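PDB 4GQ2: nucleoporin nup120 from Schizosaccharomyces pombe, which serves as a structural component of the nuclear pore complex, whose nucleoporins build the pore and can dock transiently associated nuclear transport factors. Local coordinates for residues H7-I12 against K539-R544; V56-G61 against P108-K113; D915-S920 against K944-A949. All coordinates share one frame; numbering follows the deposited sequence.

Contact 1: H7-I12 against K539-R544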
ATOM      1  N   HIS A   7       1.908 -15.660 -14.042  1.00 58.14           N
ATOM      2  CA  HIS A   7       1.411 -14.437 -14.641  1.00 55.57           C
ATOM      3  C   HIS A   7       1.366 -13.286 -13.683  1.00 49.20           C
ATOM      4  O   HIS A   7       1.342 -13.469 -12.466  1.00 47.81           O
ATOM      5  CB  HIS A   7       0.076 -14.675 -15.356  1.00 56.48           C
ATOM      6  CG  HIS A   7      -1.069 -15.071 -14.447  1.00 61.23           C
ATOM      7  ND1 HIS A   7      -0.886 -15.581 -13.217  1.00 67.96           N
ATOM      8  CD2 HIS A   7      -2.446 -15.047 -14.661  1.00 68.75           C
ATOM      9  CE1 HIS A   7      -2.083 -15.843 -12.657  1.00 70.69           C
ATOM     10  NE2 HIS A   7      -3.036 -15.517 -13.543  1.00 70.15           N
ATOM     11  N   ALA A   8       1.414 -12.085 -14.243  1.00 53.11           N
ATOM     12  CA  ALA A   8       1.187 -10.865 -13.492  1.00 54.65           C
ATOM     13  C   ALA A   8      -0.210 -10.374 -13.839  1.00 49.07           C
ATOM     14  O   ALA A   8      -0.516 -10.159 -15.005  1.00 47.74           O
ATOM     15  CB  ALA A   8       2.227  -9.822 -13.859  1.00 60.22           C
ATOM     16  N   VAL A   9      -1.045 -10.204 -12.819  1.00 44.52           N
ATOM     17  CA  VAL A   9      -2.446  -9.849 -12.994  1.00 42.56           C
ATOM     18  C   VAL A   9      -2.681  -8.380 -12.644  1.00 43.14           C
ATOM     19  O   VAL A   9      -2.240  -7.910 -11.598  1.00 37.44           O
ATOM     20  CB  VAL A   9      -3.356 -10.741 -12.104  1.00 44.64           C
ATOM     21  CG1 VAL A   9      -4.815 -10.335 -12.237  1.00 48.22           C
ATOM     22  CG2 VAL A   9      -3.200 -12.213 -12.464  1.00 44.54           C
ATOM     23  N   VAL A  10      -3.377  -7.658 -13.518  1.00 39.64           N
ATOM     24  CA  VAL A  10      -3.808  -6.294 -13.213  1.00 38.78           C
ATOM     25  C   VAL A  10      -5.317  -6.174 -13.443  1.00 43.37           C
ATOM     26  O   VAL A  10      -5.799  -6.446 -14.543  1.00 39.12           O
ATOM     27  CB  VAL A  10      -3.045  -5.227 -14.037  1.00 38.37           C
ATOM     28  CG1 VAL A  10      -3.440  -3.820 -13.607  1.00 36.85           C
ATOM     29  CG2 VAL A  10      -1.550  -5.398 -13.880  1.00 35.70           C
ATOM     30  N   PRO A  11      -6.072  -5.793 -12.394  1.00 36.99           N
ATOM     31  CA  PRO A  11      -7.493  -5.585 -12.569  1.00 31.30           C
ATOM     32  C   PRO A  11      -7.722  -4.428 -13.526  1.00 32.84           C
ATOM     33  O   PRO A  11      -6.941  -3.478 -13.543  1.00 35.86           O
ATOM     34  CB  PRO A  11      -7.970  -5.201 -11.159  1.00 31.91           C
ATOM     35  CG  PRO A  11      -6.957  -5.783 -10.243  1.00 34.27           C
ATOM     36  CD  PRO A  11      -5.664  -5.620 -10.990  1.00 37.39           C
ATOM     37  N   ILE A  12      -8.781  -4.515 -14.319  1.00 33.67           N
ATOM     38  CA  ILE A  12      -9.121  -3.454 -15.253  1.00 35.72           C
ATOM     39  C   ILE A  12     -10.118  -2.510 -14.583  1.00 35.41           C
ATOM     40  O   ILE A  12     -11.331  -2.579 -14.809  1.00 40.43           O
ATOM     41  CB  ILE A  12      -9.667  -4.019 -16.574  1.00 36.92           C
ATOM     42  CG1 ILE A  12      -8.627  -4.922 -17.211  1.00 42.00           C
ATOM     43  CG2 ILE A  12     -10.014  -2.899 -17.538  1.00 40.17           C
ATOM     44  CD1 ILE A  12      -9.171  -5.759 -18.339  1.00 51.32           C
ATOM     45  N   LYS A 539      -9.775  -8.503 -15.860  1.00 41.63           N
ATOM     46  CA  LYS A 539      -8.346  -8.418 -15.572  1.00 41.80           C
ATOM     47  C   LYS A 539      -7.524  -8.633 -16.854  1.00 41.58           C
ATOM     48  O   LYS A 539      -7.947  -9.377 -17.742  1.00 39.00           O
ATOM     49  CB  LYS A 539      -7.961  -9.468 -14.520  1.00 39.78           C
ATOM     50  CG  LYS A 539      -8.691  -9.325 -13.188  1.00 40.87           C
ATOM     51  CD  LYS A 539      -8.295 -10.408 -12.201  1.00 41.28           C
ATOM     52  CE  LYS A 539      -9.022 -10.263 -10.870  1.00 41.32           C
ATOM     53  NZ  LYS A 539     -10.415 -10.795 -10.910  1.00 35.01           N
ATOM     54  N   VAL A 540      -6.378  -7.953 -16.943  1.00 37.03           N
ATOM     55  CA  VAL A 540      -5.344  -8.209 -17.955  1.00 40.88           C
ATOM     56  C   VAL A 540      -4.157  -8.832 -17.258  1.00 43.97           C
ATOM     57  O   VAL A 540      -3.858  -8.499 -16.113  1.00 46.07           O
ATOM     58  CB  VAL A 540      -4.728  -6.932 -18.589  1.00 45.55           C
ATOM     59  CG1 VAL A 540      -4.707  -7.042 -20.107  1.00 43.74           C
ATOM     60  CG2 VAL A 540      -5.423  -5.665 -18.140  1.00 50.44           C
ATOM     61  N   ALA A 541      -3.443  -9.692 -17.974  1.00 45.56           N
ATOM     62  CA  ALA A 541      -2.267 -10.326 -17.425  1.00 39.71           C
ATOM     63  C   ALA A 541      -1.229 -10.570 -18.514  1.00 48.34           C
ATOM     64  O   ALA A 541      -1.516 -10.412 -19.702  1.00 44.86           O
ATOM     65  CB  ALA A 541      -2.657 -11.627 -16.745  1.00 40.59           C
ATOM     66  N   PHE A 542      -0.015 -10.921 -18.105  1.00 42.35           N
ATOM     67  CA  PHE A 542       0.987 -11.428 -19.039  1.00 56.04           C
ATOM     68  C   PHE A 542       1.766 -12.580 -18.450  1.00 52.13           C
ATOM     69  O   PHE A 542       1.850 -12.728 -17.232  1.00 49.92           O
ATOM     70  CB  PHE A 542       1.955 -10.349 -19.538  1.00 65.00           C
ATOM     71  CG  PHE A 542       1.791  -9.021 -18.880  1.00 66.63           C
ATOM     72  CD1 PHE A 542       2.327  -8.776 -17.621  1.00 81.18           C
ATOM     73  CD2 PHE A 542       1.114  -8.002 -19.531  1.00 69.02           C
ATOM     74  CE1 PHE A 542       2.176  -7.536 -17.016  1.00 80.68           C
ATOM     75  CE2 PHE A 542       0.961  -6.762 -18.933  1.00 79.44           C
ATOM     76  CZ  PHE A 542       1.494  -6.528 -17.675  1.00 76.77           C
ATOM     77  N   ILE A 543       2.329 -13.394 -19.335  1.00 51.25           N
ATOM     78  CA  ILE A 543       3.108 -14.559 -18.936  1.00 56.27           C
ATOM     79  C   ILE A 543       4.486 -14.105 -18.461  1.00 46.21           C
ATOM     80  O   ILE A 543       5.016 -13.095 -18.941  1.00 40.85           O
ATOM     81  CB  ILE A 543       3.214 -15.582 -20.095  1.00 51.18           C
ATOM     82  CG1 ILE A 543       1.812 -16.035 -20.521  1.00 58.57           C
ATOM     83  CG2 ILE A 543       4.038 -16.798 -19.690  1.00 53.99           C
ATOM     84  CD1 ILE A 543       1.766 -16.787 -21.834  1.00 57.97           C
ATOM     85  N   ARG A 544       5.038 -14.838 -17.498  1.00 52.63           N
ATOM     86  CA  ARG A 544       6.406 -14.625 -17.023  1.00 54.10           C
ATOM     87  C   ARG A 544       6.982 -15.912 -16.448  1.00 59.17           C
ATOM     88  O   ARG A 544       6.237 -16.807 -16.031  1.00 59.12           O
ATOM     89  CB  ARG A 544       6.472 -13.488 -15.989  1.00 65.40           C
ATOM     90  CG  ARG A 544       5.589 -13.661 -14.759  1.00 56.60           C
ATOM     91  CD  ARG A 544       5.841 -12.542 -13.753  1.00 46.84           C
ATOM     92  NE  ARG A 544       5.433 -12.902 -12.393  1.00 44.48           N
ATOM     93  CZ  ARG A 544       6.130 -13.692 -11.574  1.00 44.70           C
ATOM     94  NH1 ARG A 544       7.281 -14.228 -11.968  1.00 44.56           N
ATOM     95  NH2 ARG A 544       5.669 -13.952 -10.355  1.00 39.13           N
TER

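Contact 2: V56-G61 against P108-K113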
ATOM      1  N   VAL A  56     -18.404  -7.833 -15.831  1.00 38.92           N
ATOM      2  CA  VAL A  56     -17.837  -9.087 -16.293  1.00 32.44           C
ATOM      3  C   VAL A  56     -18.001  -9.136 -17.799  1.00 36.29           C
ATOM      4  O   VAL A  56     -19.090  -9.409 -18.296  1.00 34.95           O
ATOM      5  CB  VAL A  56     -18.519 -10.307 -15.631  1.00 33.48           C
ATOM      6  CG1 VAL A  56     -17.906 -11.601 -16.130  1.00 29.30           C
ATOM      7  CG2 VAL A  56     -18.417 -10.225 -14.109  1.00 31.36           C
ATOM      8  N   ALA A  57     -16.913  -8.855 -18.513  1.00 35.77           N
ATOM      9  CA  ALA A  57     -16.907  -8.840 -19.969  1.00 38.89           C
ATOM     10  C   ALA A  57     -17.209 -10.235 -20.511  1.00 44.73           C
ATOM     11  O   ALA A  57     -16.874 -11.234 -19.870  1.00 41.93           O
ATOM     12  CB  ALA A  57     -15.559  -8.332 -20.494  1.00 31.27           C
ATOM     13  N   TYR A  58     -17.858 -10.300 -21.674  1.00 44.81           N
ATOM     14  CA  TYR A  58     -18.103 -11.586 -22.345  1.00 44.27           C
ATOM     15  C   TYR A  58     -17.231 -11.759 -23.590  1.00 50.82           C
ATOM     16  O   TYR A  58     -17.239 -12.820 -24.224  1.00 53.03           O
ATOM     17  CB  TYR A  58     -19.591 -11.800 -22.664  1.00 40.51           C
ATOM     18  CG  TYR A  58     -20.242 -10.686 -23.450  1.00 41.15           C
ATOM     19  CD1 TYR A  58     -20.177 -10.652 -24.840  1.00 43.52           C
ATOM     20  CD2 TYR A  58     -20.936  -9.672 -22.801  1.00 48.85           C
ATOM     21  CE1 TYR A  58     -20.778  -9.630 -25.561  1.00 46.62           C
ATOM     22  CE2 TYR A  58     -21.544  -8.649 -23.511  1.00 54.66           C
ATOM     23  CZ  TYR A  58     -21.462  -8.631 -24.887  1.00 52.31           C
ATOM     24  OH  TYR A  58     -22.064  -7.608 -25.579  1.00 54.79           O
ATOM     25  N   ASP A  59     -16.488 -10.707 -23.931  1.00 42.07           N
ATOM     26  CA  ASP A  59     -15.443 -10.783 -24.951  1.00 36.49           C
ATOM     27  C   ASP A  59     -14.409  -9.692 -24.706  1.00 33.14           C
ATOM     28  O   ASP A  59     -14.721  -8.665 -24.110  1.00 34.48           O
ATOM     29  CB  ASP A  59     -16.031 -10.665 -26.359  1.00 35.71           C
ATOM     30  CG  ASP A  59     -15.098 -11.204 -27.427  1.00 40.94           C
ATOM     31  OD1 ASP A  59     -14.116 -11.892 -27.076  1.00 44.62           O
ATOM     32  OD2 ASP A  59     -15.344 -10.943 -28.623  1.00 43.52           O
ATOM     33  N   ALA A  60     -13.180  -9.915 -25.166  1.00 34.55           N
ATOM     34  CA  ALA A  60     -12.074  -8.991 -24.912  1.00 34.87           C
ATOM     35  C   ALA A  60     -10.869  -9.343 -25.758  1.00 40.12           C
ATOM     36  O   ALA A  60     -10.721 -10.487 -26.196  1.00 34.90           O
ATOM     37  CB  ALA A  60     -11.687  -9.008 -23.432  1.00 35.39           C
ATOM     38  N   GLY A  61     -10.006  -8.351 -25.970  1.00 37.85           N
ATOM     39  CA  GLY A  61      -8.747  -8.546 -26.669  1.00 39.72           C
ATOM     40  C   GLY A  61      -7.874  -7.314 -26.563  1.00 46.29           C
ATOM     41  O   GLY A  61      -8.312  -6.278 -26.066  1.00 44.19           O
ATOM     42  N   PRO A 108     -26.694   1.474 -28.286  1.00 55.29           N
ATOM     43  CA  PRO A 108     -28.132   1.255 -28.089  1.00 52.24           C
ATOM     44  C   PRO A 108     -28.466  -0.228 -27.994  1.00 55.23           C
ATOM     45  O   PRO A 108     -29.558  -0.593 -27.547  1.00 54.89           O
ATOM     46  CB  PRO A 108     -28.768   1.848 -29.357  1.00 46.45           C
ATOM     47  CG  PRO A 108     -27.668   2.503 -30.124  1.00 49.09           C
ATOM     48  CD  PRO A 108     -26.392   1.865 -29.674  1.00 54.38           C
ATOM     49  N   SER A 109     -27.524  -1.064 -28.429  1.00 56.33           N
ATOM     50  CA  SER A 109     -27.637  -2.517 -28.356  1.00 53.57           C
ATOM     51  C   SER A 109     -26.268  -3.130 -28.057  1.00 56.04           C
ATOM     52  O   SER A 109     -25.242  -2.544 -28.406  1.00 49.42           O
ATOM     53  CB  SER A 109     -28.179  -3.055 -29.678  1.00 47.18           C
ATOM     54  OG  SER A 109     -27.886  -4.427 -29.837  1.00 48.11           O
ATOM     55  N   ASN A 110     -26.261  -4.308 -27.426  1.00 44.75           N
ATOM     56  CA  ASN A 110     -25.027  -5.002 -27.061  1.00 41.79           C
ATOM     57  C   ASN A 110     -24.130  -5.316 -28.255  1.00 50.94           C
ATOM     58  O   ASN A 110     -24.591  -5.878 -29.245  1.00 51.63           O
ATOM     59  CB  ASN A 110     -25.335  -6.304 -26.300  1.00 41.24           C
ATOM     60  CG  ASN A 110     -25.554  -6.083 -24.807  1.00 44.69           C
ATOM     61  OD1 ASN A 110     -24.941  -5.210 -24.196  1.00 49.89           O
ATOM     62  ND2 ASN A 110     -26.424  -6.888 -24.211  1.00 43.74           N
ATOM     63  N   VAL A 111     -22.851  -4.952 -28.161  1.00 47.33           N
ATOM     64  CA  VAL A 111     -21.870  -5.389 -29.147  1.00 48.01           C
ATOM     65  C   VAL A 111     -21.860  -6.917 -29.139  1.00 49.45           C
ATOM     66  O   VAL A 111     -21.882  -7.534 -28.078  1.00 54.11           O
ATOM     67  CB  VAL A 111     -20.457  -4.846 -28.846  1.00 46.41           C
ATOM     68  CG1 VAL A 111     -19.474  -5.286 -29.919  1.00 40.34           C
ATOM     69  CG2 VAL A 111     -20.472  -3.325 -28.745  1.00 43.95           C
ATOM     70  N   MET A 112     -21.861  -7.523 -30.320  1.00 46.37           N
ATOM     71  CA  MET A 112     -21.858  -8.976 -30.406  1.00 40.98           C
ATOM     72  C   MET A 112     -20.471  -9.537 -30.135  1.00 36.14           C
ATOM     73  O   MET A 112     -19.457  -8.878 -30.388  1.00 35.09           O
ATOM     74  CB  MET A 112     -22.381  -9.464 -31.768  1.00 40.87           C
ATOM     75  CG  MET A 112     -21.420  -9.283 -32.932  1.00 44.20           C
ATOM     76  SD  MET A 112     -21.914 -10.239 -34.380  1.00 45.06           S
ATOM     77  CE  MET A 112     -20.404 -10.226 -35.353  1.00 33.63           C
ATOM     78  N   LYS A 113     -20.448 -10.757 -29.611  1.00 33.80           N
ATOM     79  CA  LYS A 113     -19.231 -11.521 -29.430  1.00 38.43           C
ATOM     80  C   LYS A 113     -18.517 -11.618 -30.781  1.00 42.56           C
ATOM     81  O   LYS A 113     -19.159 -11.808 -31.824  1.00 49.90           O
ATOM     82  CB  LYS A 113     -19.595 -12.905 -28.875  1.00 44.54           C
ATOM     83  CG  LYS A 113     -18.464 -13.916 -28.829  1.00 55.62           C
ATOM     84  CD  LYS A 113     -17.764 -13.947 -27.480  1.00 68.07           C
ATOM     85  CE  LYS A 113     -16.845 -15.158 -27.360  1.00 56.49           C
ATOM     86  NZ  LYS A 113     -15.596 -15.004 -28.161  1.00 59.98           N
TER
HETATM   87  O   HOH W   1     -21.734  -4.244 -25.317  1.00 41.59           O

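Contact 3: D915-S920 against K944-A949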
ATOM      1  N   ASP A 915      13.961  29.358  16.681  1.00 58.49           N
ATOM      2  CA  ASP A 915      15.008  28.426  16.274  1.00 53.97           C
ATOM      3  C   ASP A 915      15.847  29.010  15.136  1.00 52.67           C
ATOM      4  O   ASP A 915      17.071  28.824  15.097  1.00 53.65           O
ATOM      5  CB  ASP A 915      14.397  27.092  15.841  1.00 57.53           C
ATOM      6  CG  ASP A 915      13.505  26.485  16.900  1.00 51.26           C
ATOM      7  OD1 ASP A 915      14.026  25.975  17.915  1.00 44.20           O
ATOM      8  OD2 ASP A 915      12.274  26.508  16.709  1.00 61.47           O
ATOM      9  N   ALA A 916      15.184  29.704  14.211  1.00 46.15           N
ATOM     10  CA  ALA A 916      15.872  30.420  13.131  1.00 50.61           C
ATOM     11  C   ALA A 916      16.866  31.439  13.688  1.00 56.15           C
ATOM     12  O   ALA A 916      17.920  31.666  13.096  1.00 51.23           O
ATOM     13  CB  ALA A 916      14.870  31.106  12.215  1.00 45.37           C
ATOM     14  N   LEU A 917      16.517  32.040  14.828  1.00 55.08           N
ATOM     15  CA  LEU A 917      17.361  33.017  15.507  1.00 52.75           C
ATOM     16  C   LEU A 917      18.545  32.299  16.141  1.00 51.98           C
ATOM     17  O   LEU A 917      19.697  32.686  15.933  1.00 59.11           O
ATOM     18  CB  LEU A 917      16.551  33.754  16.586  1.00 62.55           C
ATOM     19  CG  LEU A 917      16.875  35.174  17.084  1.00 66.20           C
ATOM     20  CD1 LEU A 917      15.798  35.630  18.059  1.00 75.78           C
ATOM     21  CD2 LEU A 917      18.237  35.312  17.739  1.00 48.23           C
ATOM     22  N   GLU A 918      18.252  31.251  16.910  1.00 52.61           N
ATOM     23  CA  GLU A 918      19.280  30.497  17.626  1.00 52.86           C
ATOM     24  C   GLU A 918      20.314  29.890  16.679  1.00 52.03           C
ATOM     25  O   GLU A 918      21.512  29.913  16.969  1.00 49.89           O
ATOM     26  CB  GLU A 918      18.650  29.439  18.538  1.00 57.61           C
ATOM     27  CG  GLU A 918      17.892  30.049  19.718  1.00 88.14           C
ATOM     28  CD  GLU A 918      17.398  29.031  20.737  1.00 90.46           C
ATOM     29  OE1 GLU A 918      17.517  27.812  20.486  1.00 94.83           O
ATOM     30  OE2 GLU A 918      16.884  29.456  21.799  1.00 73.77           O
ATOM     31  N   PHE A 919      19.856  29.376  15.536  1.00 44.75           N
ATOM     32  CA  PHE A 919      20.768  28.800  14.542  1.00 49.66           C
ATOM     33  C   PHE A 919      21.630  29.868  13.880  1.00 50.86           C
ATOM     34  O   PHE A 919      22.768  29.597  13.489  1.00 42.54           O
ATOM     35  CB  PHE A 919      20.010  27.993  13.474  1.00 46.99           C
ATOM     36  CG  PHE A 919      19.675  26.590  13.899  1.00 44.65           C
ATOM     37  CD1 PHE A 919      20.676  25.714  14.302  1.00 44.24           C
ATOM     38  CD2 PHE A 919      18.360  26.142  13.892  1.00 48.47           C
ATOM     39  CE1 PHE A 919      20.372  24.421  14.697  1.00 47.57           C
ATOM     40  CE2 PHE A 919      18.048  24.850  14.284  1.00 49.51           C
ATOM     41  CZ  PHE A 919      19.054  23.988  14.687  1.00 43.49           C
ATOM     42  N   SER A 920      21.075  31.073  13.749  1.00 52.41           N
ATOM     43  CA  SER A 920      21.807  32.208  13.193  1.00 56.87           C
ATOM     44  C   SER A 920      22.934  32.621  14.140  1.00 55.86           C
ATOM     45  O   SER A 920      24.062  32.877  13.697  1.00 47.79           O
ATOM     46  CB  SER A 920      20.867  33.382  12.923  1.00 58.87           C
ATOM     47  OG  SER A 920      21.501  34.353  12.115  1.00 49.02           O
ATOM     48  N   LYS A 944      17.324  39.903  10.360  1.00 60.42           N
ATOM     49  CA  LYS A 944      16.117  39.360   9.751  1.00 67.49           C
ATOM     50  C   LYS A 944      15.355  38.394  10.673  1.00 73.23           C
ATOM     51  O   LYS A 944      14.120  38.382  10.678  1.00 80.31           O
ATOM     52  CB  LYS A 944      16.498  38.671   8.439  1.00 60.54           C
ATOM     53  CG  LYS A 944      15.351  38.343   7.502  1.00 66.56           C
ATOM     54  CD  LYS A 944      15.896  37.957   6.132  1.00 71.94           C
ATOM     55  CE  LYS A 944      14.938  37.057   5.369  1.00 72.37           C
ATOM     56  NZ  LYS A 944      13.622  37.710   5.128  1.00 87.18           N
ATOM     57  N   THR A 945      16.087  37.604  11.457  1.00 63.63           N
ATOM     58  CA  THR A 945      15.468  36.571  12.290  1.00 72.92           C
ATOM     59  C   THR A 945      15.030  37.078  13.667  1.00 80.51           C
ATOM     60  O   THR A 945      13.909  36.793  14.103  1.00 68.58           O
ATOM     61  CB  THR A 945      16.359  35.315  12.421  1.00 62.86           C
ATOM     62  OG1 THR A 945      17.650  35.682  12.915  1.00 65.39           O
ATOM     63  CG2 THR A 945      16.508  34.632  11.069  1.00 49.15           C
ATOM     64  N   ALA A 946      15.911  37.825  14.337  1.00 84.30           N
ATOM     65  CA  ALA A 946      15.598  38.466  15.622  1.00 72.63           C
ATOM     66  C   ALA A 946      14.356  39.347  15.522  1.00 81.37           C
ATOM     67  O   ALA A 946      13.468  39.284  16.382  1.00 74.69           O
ATOM     68  CB  ALA A 946      16.786  39.279  16.119  1.00 61.38           C
ATOM     69  N   CYS A 947      14.302  40.153  14.461  1.00 71.14           N
ATOM     70  CA  CYS A 947      13.186  41.064  14.201  1.00 72.88           C
ATOM     71  C   CYS A 947      11.855  40.323  14.051  1.00 74.19           C
ATOM     72  O   CYS A 947      10.816  40.797  14.515  1.00 93.71           O
ATOM     73  CB  CYS A 947      13.476  41.918  12.960  1.00 71.41           C
ATOM     74  SG  CYS A 947      12.098  42.910  12.331  1.00 74.20           S
ATOM     75  N   ALA A 948      11.899  39.154  13.420  1.00 79.72           N
ATOM     76  CA  ALA A 948      10.695  38.369  13.173  1.00 76.91           C
ATOM     77  C   ALA A 948      10.190  37.661  14.431  1.00 75.13           C
ATOM     78  O   ALA A 948       9.001  37.359  14.543  1.00 75.07           O
ATOM     79  CB  ALA A 948      10.942  37.370  12.055  1.00 69.43           C
ATOM     80  N   ALA A 949      11.094  37.402  15.373  1.00 73.05           N
ATOM     81  CA  ALA A 949      10.741  36.722  16.617  1.00 66.50           C
ATOM     82  C   ALA A 949      10.277  37.694  17.702  1.00 81.06           C
ATOM     83  O   ALA A 949       9.494  37.323  18.582  1.00 89.21           O
ATOM     84  CB  ALA A 949      11.917  35.896  17.113  1.00 67.22           C
TER

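Contact 1: H7-I12 against K539-R544
The ring of His-7 has Val-9 CG2 on one face, 3.5 Å over the ring plane and nearer its border than its middle. CG of His-7 sits in the crowded position between the backbone N and the carbonyl carbon (chi1 65°). Ala-541 CB meets the same ring obliquely, at CD2. The ring of Phe-542 receives Ala-8 CB, also obliquely, 3.9 Å from CE1. This side-chain pair lies on the same face of the sheet as Val-10 and Val-540. His-7, Val-9, Pro-11, Lys-539, Ala-541 and Ile-543 are on the other face.

The two strands are antiparallel. Ala-8 pairs with Phe-542 and Val-10 with Val-540, each through two backbone hydrogen bonds. The straightest runs from Val-10 N to Val-540 O, 2.8 Å, nearly along the C=O axis. Val-9 CG1 rests on the aliphatic chain of Lys-539, 3.5 Å from CD, and the two side chains cross obliquely. The ammonium group of Lys-539 goes on to salt bridges with Asp-514 and Asp-518. At the far end, Ile-12 CG1 lies 3.4 Å from Val-540 CG2, the side chains crossing at about a right angle.

The pairing joins the N-terminal strand 3-11 to strand 539-544, over 500 residues later. Closure of a blade by the first and last strands of the propeller domain is characteristic of beta-propellers, and this pairing is consistent with it. Strand 532-536 flanks 539-544 on its other side. Helix 672-703 covers the face of Ala-8, Val-10 and Phe-542, through Val-681, Arg-680 and Ser-677.

Contact 2: V56-G61 against P108-K113
The hydrogen bonding centres on Tyr-58. Its OH donates to Val-111 O over a short 2.5 Å. The acceptor lies at the ring edge, in the ring plane, and the hydroxyl approaches in the plane of the carbonyl. Tyr-58 CG takes the crowded position between the backbone N and the carbonyl carbon (chi1 54°). A water accepts from Val-111 N at 3.1 Å and gives a weak bond to Tyr-58 OH. The hydroxyl is thus tied to both backbone polar atoms of Val-111, once directly and once through water.

The charged interaction is looser. Asp-59 OD1 and Lys-113 NZ form a long salt bridge of 3.6 Å. OD1 also takes a weak bond from Ala-60 N, and OD2 accepts from Asp-114 N. The carboxylate is therefore held mainly by backbone groups.

Van der Waals contact completes the join. Lys-113 bends at chi2 and brings CD to 3.5 Å from Tyr-58 O. Asn-110 CB lies 3.6 Å from Tyr-58 OH.

The contact links neighbouring blades of the propeller where the chain turns a corner at Lys-113. Strand 59-64 is the outermost strand of its sheet, beside 73-79, and strand 115-121 opens the next sheet.

Contact 3: D915-S920 against K944-A949
The segments 915-920 and 944-949, of helices 913-925 and 932-949, run antiparallel at 150°, their axes 8.4 Å apart at closest approach, with Leu-917 and Thr-945 as the closest CA pair. They form a helical hairpin at the C-terminal end of the HEAT-repeat region, as in helical-repeat folds where successive helices pack antiparallel.

Leu-917 carries most of the apolar contact. Its CG is anti to the backbone N (chi1 -154°), and the branch lies against the small residues of the second helix. CD1 comes 3.7 Å from Ala-946 CA and 4.0 Å from Ala-949 CB. CG packs near Ala-946 CB. An alanine here would probably weaken the hairpin, because the branch that covers Ala-946 and Ala-949 would be lost.

Thr-945 points toward the first helix. Its CG2 meets Ala-916 CB at 4.1 Å. No hydrogen bond joins the two segments. The polar atoms at this interface are bonded nearby instead. Ser-920 OG and Thr-942 OG1 are hydrogen-bonded, and Ala-916 O accepts from Ser-904 OG of helix 895-909, which packs beside the pair. Outside the two segments, Asp-915 OD1 makes a salt bridge to a basic side chain of another protein chain.

Thr-945 OG1 is held between the backbone N and the carbonyl carbon (chi1 55°), hydrogen-bonds to the carbonyl oxygens of Glu-941 and Thr-942, and lies 3.7 Å from Leu-917 CA.

Overall arrangement
Contact 1 is a buried core contact near the middle of the chain. Contacts 2 and 3 are partly buried and lie on opposite sides of the chain's centre. Contacts 1 and 2 both belong to the propeller. Their centres are about 20 Å apart, and they do not touch. Contact 3 is in the C-terminal helices, its centre about 57 Å from that of contact 1. No secondary-structure element is shared. The chemistry follows the place. Contact 1 rests on a ladder of backbone bonds, contact 2 on one tyrosine hydroxyl, a water and a long ion pair. Contact 3 joins its helices by side-chain packing, without cross-segment hydrogen bonds.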